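Local coordinates for protein bacteriocin (Pseudomonas syringae pv. tomato, PDB 4FZL) that probably kills related bacteria by degrading lipid II, the peptidoglycan precursor, as a calcium-binding phosphatase of the colicin M family, at residues A[192-197]-A[223-228]. Numbering follows the deposited sequence.
With CA (calcium ion), chain C; EDO (1,2-ethanediol), chain E.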
loop_
_atom_site.group_PDB
_atom_site.type_symbol
_atom_site.label_atom_id
_atom_site.label_comp_id
_atom_site.label_asym_id
_atom_site.label_seq_id
_atom_site.Cartn_x
_atom_site.Cartn_y
_atom_site.Cartn_z
ATOM N N ALA A 192 -13.052 -4.638 -3.991
ATOM C CA ALA A 192 -12.745 -3.680 -2.891
ATOM C C ALA A 192 -13.229 -2.321 -3.278
ATOM O O ALA A 192 -13.105 -1.940 -4.426
ATOM C CB ALA A 192 -11.245 -3.661 -2.645
ATOM N N PHE A 193 -13.796 -1.618 -2.292
ATOM C CA PHE A 193 -14.178 -0.248 -2.458
ATOM C C PHE A 193 -12.982 0.699 -2.311
ATOM O O PHE A 193 -12.030 0.421 -1.559
ATOM C CB PHE A 193 -15.248 0.075 -1.428
ATOM C CG PHE A 193 -16.531 -0.651 -1.661
ATOM C CD1 PHE A 193 -16.759 -1.896 -1.120
ATOM C CD2 PHE A 193 -17.549 -0.030 -2.339
ATOM C CE1 PHE A 193 -17.935 -2.574 -1.314
ATOM C CE2 PHE A 193 -18.730 -0.717 -2.572
ATOM C CZ PHE A 193 -18.920 -1.984 -2.062
ATOM N N ASN A 194 -13.079 1.864 -2.962
ATOM C CA ASN A 194 -12.004 2.864 -2.827
ATOM C C ASN A 194 -11.844 3.232 -1.327
ATOM O O ASN A 194 -12.831 3.239 -0.557
ATOM C CB ASN A 194 -12.375 4.126 -3.589
ATOM C CG ASN A 194 -12.434 3.916 -5.084
ATOM O OD1 ASN A 194 -11.989 2.935 -5.643
ATOM N ND2 ASN A 194 -13.006 4.902 -5.757
ATOM N N ASP A 195 -10.627 3.601 -0.947
ATOM C CA ASP A 195 -10.270 3.926 0.459
ATOM C C ASP A 195 -9.677 5.334 0.520
ATOM O O ASP A 195 -8.806 5.688 -0.270
ATOM C CB ASP A 195 -9.322 2.903 0.976
ATOM C CG ASP A 195 -9.271 2.835 2.527
ATOM O OD1 ASP A 195 -10.272 2.480 3.230
ATOM O OD2 ASP A 195 -8.156 3.035 3.054
ATOM N N VAL A 196 -10.146 6.132 1.468
ATOM C CA VAL A 196 -9.603 7.467 1.626
ATOM C C VAL A 196 -8.335 7.397 2.471
ATOM O O VAL A 196 -8.361 6.843 3.611
ATOM C CB VAL A 196 -10.580 8.380 2.230
ATOM C CG1 VAL A 196 -9.956 9.747 2.636
ATOM C CG2 VAL A 196 -11.721 8.496 1.213
ATOM N N TYR A 197 -7.238 7.953 1.923
ATOM C CA TYR A 197 -5.999 8.073 2.649
ATOM C C TYR A 197 -5.946 9.462 3.320
ATOM O O TYR A 197 -5.834 10.463 2.646
ATOM C CB TYR A 197 -4.810 7.913 1.700
ATOM C CG TYR A 197 -3.486 7.889 2.381
ATOM C CD1 TYR A 197 -2.970 6.694 2.847
ATOM C CD2 TYR A 197 -2.773 9.020 2.600
ATOM C CE1 TYR A 197 -1.683 6.558 3.357
ATOM C CE2 TYR A 197 -1.563 8.984 3.216
ATOM C CZ TYR A 197 -0.984 7.757 3.571
ATOM O OH TYR A 197 0.202 7.762 4.187
ATOM N N SER A 223 -4.873 14.848 1.437
ATOM C CA SER A 223 -5.483 13.518 1.472
ATOM C C SER A 223 -5.943 13.168 0.051
ATOM O O SER A 223 -6.131 14.035 -0.806
ATOM C CB SER A 223 -6.661 13.535 2.487
ATOM O OG SER A 223 -6.106 13.776 3.796
ATOM N N TYR A 224 -6.199 11.900 -0.183
ATOM C CA TYR A 224 -6.502 11.423 -1.501
ATOM C C TYR A 224 -7.189 10.069 -1.449
ATOM O O TYR A 224 -7.221 9.409 -0.392
ATOM C CB TYR A 224 -5.199 11.378 -2.319
ATOM C CG TYR A 224 -4.119 10.432 -1.774
ATOM C CD1 TYR A 224 -4.143 9.075 -2.080
ATOM C CD2 TYR A 224 -3.117 10.883 -0.904
ATOM C CE1 TYR A 224 -3.111 8.274 -1.624
ATOM C CE2 TYR A 224 -2.134 10.028 -0.386
ATOM C CZ TYR A 224 -2.152 8.732 -0.780
ATOM O OH TYR A 224 -1.201 7.864 -0.292
ATOM N N SER A 225 -7.656 9.627 -2.609
ATOM C CA SER A 225 -8.395 8.371 -2.775
ATOM C C SER A 225 -7.390 7.322 -3.242
ATOM O O SER A 225 -6.620 7.542 -4.162
ATOM C CB SER A 225 -9.554 8.626 -3.766
ATOM O OG SER A 225 -10.165 7.399 -4.141
ATOM N N ILE A 226 -7.522 6.112 -2.671
ATOM C CA ILE A 226 -6.823 4.955 -3.106
ATOM C C ILE A 226 -7.877 4.057 -3.787
ATOM O O ILE A 226 -8.812 3.539 -3.148
ATOM C CB ILE A 226 -6.074 4.217 -1.971
ATOM C CG1 ILE A 226 -5.007 5.127 -1.350
ATOM C CG2 ILE A 226 -5.397 2.929 -2.482
ATOM C CD1 ILE A 226 -4.096 4.466 -0.362
ATOM N N GLU A 227 -7.673 3.824 -5.091
ATOM C CA GLU A 227 -8.510 2.921 -5.872
ATOM C C GLU A 227 -7.966 1.544 -5.767
ATOM O O GLU A 227 -6.741 1.382 -5.843
ATOM C CB GLU A 227 -8.576 3.382 -7.328
ATOM C CG GLU A 227 -9.128 4.755 -7.439
ATOM C CD GLU A 227 -9.337 5.285 -8.831
ATOM O OE1 GLU A 227 -8.990 4.619 -9.805
ATOM O OE2 GLU A 227 -9.931 6.363 -8.916
ATOM N N ILE A 228 -8.827 0.552 -5.572
ATOM C CA ILE A 228 -8.380 -0.805 -5.287
ATOM C C ILE A 228 -9.055 -1.749 -6.337
ATOM O O ILE A 228 -9.972 -2.492 -6.013
ATOM C CB ILE A 228 -8.695 -1.263 -3.867
ATOM C CG1 ILE A 228 -8.195 -0.296 -2.855
ATOM C CG2 ILE A 228 -8.079 -2.627 -3.645
ATOM C CD1 ILE A 228 -8.548 -0.622 -1.379
HETATM CA CA CA C . -9.101 2.673 5.304
HETATM C C1 EDO E . -16.554 -3.079 -5.410
HETATM O O1 EDO E . -17.192 -3.571 -6.600
HETATM C C2 EDO E . -16.460 -1.603 -5.412
HETATM O O2 EDO E . -15.679 -1.110 -6.483
HETATM O O HOH W 1 -11.974 -4.121 -6.608
HETATM O O HOH W 2 -11.644 0.355 -5.559
HETATM O O HOH W 3 -7.676 4.078 5.516
HETATM O O HOH W 4 -8.901 2.760 7.777
#
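Y197 and Y224 run alongside each other in the same direction, their ring planes 21° apart but slid so far that overlap is slight. Over one face of the Y197 ring lies Y224 OH, above the centre and 3.4 Å from the plane. In return Y197 CB makes a CH-pi contact with the Y224 ring, 3.8 Å from its centroid. Y224 CG occupies the position between the backbone N and the carbonyl carbon (chi1 62°); the phenol OH is hydrogen-bonded to A100 O. I226 CD1 reaches Y197 CD1 obliquely. The tyrosines and I226 project from an antiparallel ladder in the mixed sheet of this colicin M-like protein, where D195–I226 and Y197–Y224 are hydrogen-bonded pairs and V196–S225 between them is a non-hydrogen-bonded one. Beyond the ladder's end A192 CB presses tightly on I228 CG2, 3.5 Å away. The Y197 N to Y224 O bond, 2.7 Å, runs almost along the carbonyl axis. On the same face as the tyrosines, D195 grips calcium with both OD1 (2.4 Å) and OD2, joined by the backbone oxygens of L165 and N167. Past the paired residues two waters bridge the segments: one donates to A192 O and to N194 OD1 (2.6 Å) and accepts from I228 N, the other links A192 N with I228 O.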